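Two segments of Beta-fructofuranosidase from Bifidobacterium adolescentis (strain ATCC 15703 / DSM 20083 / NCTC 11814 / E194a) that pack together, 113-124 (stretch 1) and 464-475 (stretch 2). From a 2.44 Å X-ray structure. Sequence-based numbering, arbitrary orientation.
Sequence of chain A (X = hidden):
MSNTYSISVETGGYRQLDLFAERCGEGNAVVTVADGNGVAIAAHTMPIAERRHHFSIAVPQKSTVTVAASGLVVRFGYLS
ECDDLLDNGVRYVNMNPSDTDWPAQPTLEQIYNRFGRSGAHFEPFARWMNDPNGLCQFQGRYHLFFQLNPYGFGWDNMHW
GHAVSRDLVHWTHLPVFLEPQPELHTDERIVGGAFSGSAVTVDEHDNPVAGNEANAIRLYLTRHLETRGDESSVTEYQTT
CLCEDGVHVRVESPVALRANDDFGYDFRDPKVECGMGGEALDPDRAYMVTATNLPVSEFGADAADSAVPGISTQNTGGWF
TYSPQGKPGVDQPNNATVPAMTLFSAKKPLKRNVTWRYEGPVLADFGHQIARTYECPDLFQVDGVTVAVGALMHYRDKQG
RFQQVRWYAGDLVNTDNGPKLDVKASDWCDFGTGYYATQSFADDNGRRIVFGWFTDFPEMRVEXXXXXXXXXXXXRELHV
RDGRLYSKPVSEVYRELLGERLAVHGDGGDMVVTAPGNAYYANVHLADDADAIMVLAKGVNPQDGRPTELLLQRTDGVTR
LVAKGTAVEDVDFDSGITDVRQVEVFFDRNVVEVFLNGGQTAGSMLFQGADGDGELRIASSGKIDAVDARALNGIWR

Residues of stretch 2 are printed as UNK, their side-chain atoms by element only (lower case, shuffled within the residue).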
# COMPACT_ATOMS: atom_id res chain seq x y z
N ASN A 113 -3.17 13.19 -15.78
CA ASN A 113 -4.19 14.24 -15.72
C ASN A 113 -5.46 13.77 -16.43
O ASN A 113 -5.82 14.21 -17.52
CB ASN A 113 -3.65 15.53 -16.32
CG ASN A 113 -4.62 16.68 -16.18
OD1 ASN A 113 -5.34 16.79 -15.18
ND2 ASN A 113 -4.65 17.56 -17.18
N ARG A 114 -6.15 12.83 -15.77
CA ARG A 114 -7.37 12.25 -16.31
C ARG A 114 -8.37 12.03 -15.18
O ARG A 114 -8.00 11.71 -14.05
CB ARG A 114 -7.11 10.90 -17.00
CG ARG A 114 -6.06 10.93 -18.10
CD ARG A 114 -5.83 9.54 -18.66
NE ARG A 114 -7.08 8.93 -19.11
CZ ARG A 114 -7.62 9.15 -20.30
NH1 ARG A 114 -7.03 9.96 -21.16
NH2 ARG A 114 -8.76 8.55 -20.63
N PHE A 115 -9.65 12.21 -15.51
CA PHE A 115 -10.72 11.93 -14.56
C PHE A 115 -10.62 10.49 -14.07
O PHE A 115 -10.43 9.57 -14.86
CB PHE A 115 -12.08 12.19 -15.21
CG PHE A 115 -13.26 11.90 -14.31
CD1 PHE A 115 -13.45 12.60 -13.14
CD2 PHE A 115 -14.18 10.92 -14.66
CE1 PHE A 115 -14.54 12.33 -12.32
CE2 PHE A 115 -15.26 10.64 -13.85
CZ PHE A 115 -15.44 11.35 -12.68
N GLY A 116 -10.73 10.31 -12.76
CA GLY A 116 -10.54 9.02 -12.14
C GLY A 116 -9.18 8.81 -11.51
O GLY A 116 -8.96 7.78 -10.86
N ARG A 117 -8.25 9.75 -11.69
CA ARG A 117 -6.93 9.67 -11.10
C ARG A 117 -6.76 10.76 -10.05
O ARG A 117 -7.39 11.82 -10.12
CB ARG A 117 -5.83 9.82 -12.16
CG ARG A 117 -6.03 8.97 -13.40
CD ARG A 117 -4.71 8.64 -14.07
NE ARG A 117 -3.86 7.79 -13.24
CZ ARG A 117 -2.91 6.99 -13.71
NH1 ARG A 117 -2.19 6.25 -12.87
NH2 ARG A 117 -2.68 6.92 -15.01
N SER A 118 -5.92 10.49 -9.06
CA SER A 118 -5.56 11.50 -8.08
C SER A 118 -4.44 12.38 -8.63
O SER A 118 -3.77 12.04 -9.61
CB SER A 118 -5.12 10.86 -6.77
OG SER A 118 -3.87 10.22 -6.91
N GLY A 119 -4.24 13.53 -7.98
CA GLY A 119 -3.23 14.46 -8.43
C GLY A 119 -1.93 14.43 -7.65
O GLY A 119 -0.88 14.82 -8.18
N ALA A 120 -1.97 13.96 -6.40
CA ALA A 120 -0.81 14.04 -5.52
C ALA A 120 -0.47 12.74 -4.80
O ALA A 120 0.48 12.72 -4.02
CB ALA A 120 -1.02 15.14 -4.46
N HIS A 121 -1.21 11.66 -5.04
CA HIS A 121 -0.89 10.36 -4.47
C HIS A 121 -0.18 9.51 -5.50
O HIS A 121 -0.39 9.66 -6.71
CB HIS A 121 -2.16 9.65 -3.98
CG HIS A 121 -2.84 10.32 -2.83
ND1 HIS A 121 -3.50 11.52 -2.96
CD2 HIS A 121 -2.96 9.97 -1.53
CE1 HIS A 121 -4.00 11.88 -1.79
NE2 HIS A 121 -3.69 10.95 -0.91
N PHE A 122 0.69 8.62 -5.03
CA PHE A 122 1.42 7.76 -5.95
C PHE A 122 0.48 6.75 -6.60
O PHE A 122 -0.32 6.10 -5.91
CB PHE A 122 2.56 7.03 -5.26
CG PHE A 122 3.32 6.12 -6.19
CD1 PHE A 122 4.32 6.63 -7.01
CD2 PHE A 122 3.01 4.77 -6.28
CE1 PHE A 122 5.01 5.80 -7.89
CE2 PHE A 122 3.69 3.94 -7.15
CZ PHE A 122 4.69 4.46 -7.96
N GLU A 123 0.57 6.63 -7.91
CA GLU A 123 -0.11 5.62 -8.70
C GLU A 123 0.84 5.15 -9.78
O GLU A 123 1.70 5.92 -10.23
CB GLU A 123 -1.40 6.16 -9.35
CG GLU A 123 -2.40 6.79 -8.39
CD GLU A 123 -3.56 7.44 -9.12
OE1 GLU A 123 -3.61 7.33 -10.37
OE2 GLU A 123 -4.42 8.07 -8.46
N PRO A 124 0.73 3.89 -10.21
CA PRO A 124 1.51 3.45 -11.37
C PRO A 124 0.97 4.09 -12.64
O PRO A 124 -0.09 4.73 -12.65
CB PRO A 124 1.31 1.93 -11.37
CG PRO A 124 -0.01 1.73 -10.70
CD PRO A 124 -0.09 2.81 -9.65
N UNK A 464 -11.40 0.82 -16.97
CA UNK A 464 -11.41 1.57 -18.22
C UNK A 464 -9.97 1.74 -18.68
O UNK A 464 -9.04 1.60 -17.87
n UNK A 464 -13.24 5.43 -17.46
o UNK A 464 -12.93 5.05 -15.27
c UNK A 464 -12.11 2.93 -18.04
c UNK A 464 -12.68 4.79 -16.44
c UNK A 464 -11.69 3.69 -16.80
N UNK A 465 -9.75 2.02 -19.96
CA UNK A 465 -8.38 2.17 -20.46
C UNK A 465 -7.69 3.39 -19.87
O UNK A 465 -8.32 4.29 -19.30
c UNK A 465 -8.56 2.32 -21.97
c UNK A 465 -9.90 1.73 -22.26
c UNK A 465 -10.73 2.03 -21.05
N UNK A 466 -6.36 3.40 -20.01
CA UNK A 466 -5.54 4.55 -19.62
C UNK A 466 -5.77 4.94 -18.16
O UNK A 466 -5.89 6.12 -17.82
c UNK A 466 -5.78 5.74 -20.55
s UNK A 466 -5.54 5.39 -22.30
N UNK A 467 -5.86 3.93 -17.29
CA UNK A 467 -6.15 4.15 -15.89
C UNK A 467 -5.44 3.10 -15.05
O UNK A 467 -5.18 1.99 -15.52
c UNK A 467 -7.65 4.10 -15.61
c UNK A 467 -8.14 4.83 -14.35
c UNK A 467 -9.51 4.34 -13.93
c UNK A 467 -8.14 6.32 -14.59
N UNK A 468 -5.14 3.46 -13.81
CA UNK A 468 -4.59 2.52 -12.84
C UNK A 468 -5.63 2.20 -11.78
O UNK A 468 -6.54 2.99 -11.51
c UNK A 468 -3.33 3.10 -12.17
N UNK A 469 -5.50 1.01 -11.19
CA UNK A 469 -6.31 0.61 -10.04
C UNK A 469 -5.37 0.48 -8.85
O UNK A 469 -4.71 -0.54 -8.68
n UNK A 469 -8.98 -1.91 -9.49
o UNK A 469 -7.80 -0.68 -8.03
c UNK A 469 -7.05 -0.70 -10.31
c UNK A 469 -7.98 -1.10 -9.17
N UNK A 470 -5.33 1.53 -8.03
CA UNK A 470 -4.51 1.51 -6.84
C UNK A 470 -3.75 2.80 -6.62
O UNK A 470 -3.24 3.40 -7.56
N UNK A 471 -3.69 3.24 -5.36
CA UNK A 471 -2.87 4.39 -5.00
C UNK A 471 -2.37 4.19 -3.58
O UNK A 471 -2.92 3.40 -2.81
c UNK A 471 -3.64 5.71 -5.13
c UNK A 471 -6.44 7.40 -5.35
c UNK A 471 -4.47 6.07 -3.91
s UNK A 471 -5.24 7.70 -4.06
N UNK A 472 -1.29 4.89 -3.26
CA UNK A 472 -0.76 4.90 -1.91
C UNK A 472 -1.27 6.11 -1.15
O UNK A 472 -1.60 7.15 -1.74
c UNK A 472 0.77 4.89 -1.91
c UNK A 472 2.01 1.07 -2.95
s UNK A 472 1.01 2.14 -1.93
c UNK A 472 1.37 3.73 -2.69
N UNK A 473 -1.35 5.97 0.17
CA UNK A 473 -1.66 7.08 1.04
C UNK A 473 -0.55 8.13 0.97
O UNK A 473 0.53 7.91 0.41
o UNK A 473 -0.60 6.23 3.04
c UNK A 473 -1.85 6.58 2.47
N UNK A 474 -0.83 9.31 1.51
CA UNK A 474 0.28 10.22 1.72
C UNK A 474 1.08 9.77 2.94
O UNK A 474 0.50 9.32 3.92
c UNK A 474 -0.22 11.65 1.90
c UNK A 474 -1.52 13.63 1.01
c UNK A 474 0.24 12.54 -0.41
c UNK A 474 -0.83 12.32 0.66
N UNK A 475 2.41 9.85 2.88
CA UNK A 475 3.23 9.28 3.97
C UNK A 475 2.94 9.95 5.30
O UNK A 475 2.92 11.18 5.42
c UNK A 475 4.57 10.61 2.46
c UNK A 475 4.67 9.53 3.50
c UNK A 475 3.23 10.43 1.81
O HOH W 1 1.52 8.79 -2.18

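Position 464 carries three side-chain carbons, the third bearing one oxygen and one nitrogen. This terminal amide identifies Gln464, whose OE1 stays 5.2 Å from Phe115 O. At 465 three carbons close a ring onto the backbone N, so the residue is Pro465, exposed, with its carbonyl O 4.5 Å from Arg114 NH2.

Position 466 has one carbon followed by one sulfur, the carbon lying over one face of the Arg114 guanidinium: a cysteine. The CB of Cys466 is 3.7 Å from Arg114 NE, and its carbonyl O is 3.3 Å from the same NE. Position 467 has four carbons forked at the second, and a branch carbon reaches Arg117 and Gly116, hence Leu467. Its CA-to-CB bond points sideways, but CD1 of Leu467 is 3.6 Å from Arg117 CG and 4.1 Å from Gly116 C. An ideal CB on Gly116 would sit a tight 3.4 Å from that Leu467 CD1.

A single carbon at 468, touching Arg117 and Pro124, gives Ala468. Ala468 CB lies 3.4 Å from Arg117 NH1 and 3.9 Å from Pro124 CG, while its backbone N lies over one face of the Arg117 guanidinium. At 469 two carbons, the second carrying oxygen and nitrogen, define Asn469; its CA-to-CB bond points away, and its amide is hydrogen-bonded elsewhere in the structure. Position 470 lacks side-chain atoms, and its phi/psi of 137/139° would jam a CB against the preceding carbonyl O. Gly470 places its O 3.6 Å from Glu123 CG.

Position 471 is an unbranched run of two carbons, sulfur and carbon, with the sulfur near His121: Met471. Its SD lies 4.2 Å from the His121 ring centroid, 33° off the normal, an oblique sulfur-aromatic contact. The same atom order at 472, beside Phe122, gives Met472, whose CG is 4.1 Å from Phe122 CD2. Position 473 has one carbon, then one oxygen: Ser473, its CA-to-CB bond pointing away. At 474, four carbons forked at the second, over the His121 ring, make Leu474; its CD2 stands 4.3 Å from the His121 centroid and 11° off the normal, a CH-pi contact. Three carbons closing onto N at 475 mark Pro475, beyond contact.

A direct hydrogen bond runs from Met472 N to Phe122 O (3.1 Å, 158°). Water 1 adds a bridge, accepting from Phe122 N at 3.0 Å and donating to Ser473 O at 2.9 Å. Within stretch 1, the salt bridge from Arg117 NE to Glu123 OE1 (2.9 Å) helps hold the arginine beside Ala468. Apolar packing and the His121 contacts supply much of the rest; the whole contact buries 737 Å², both sides summed.

Stretch 2 464-475: QPCLANGMMSLP
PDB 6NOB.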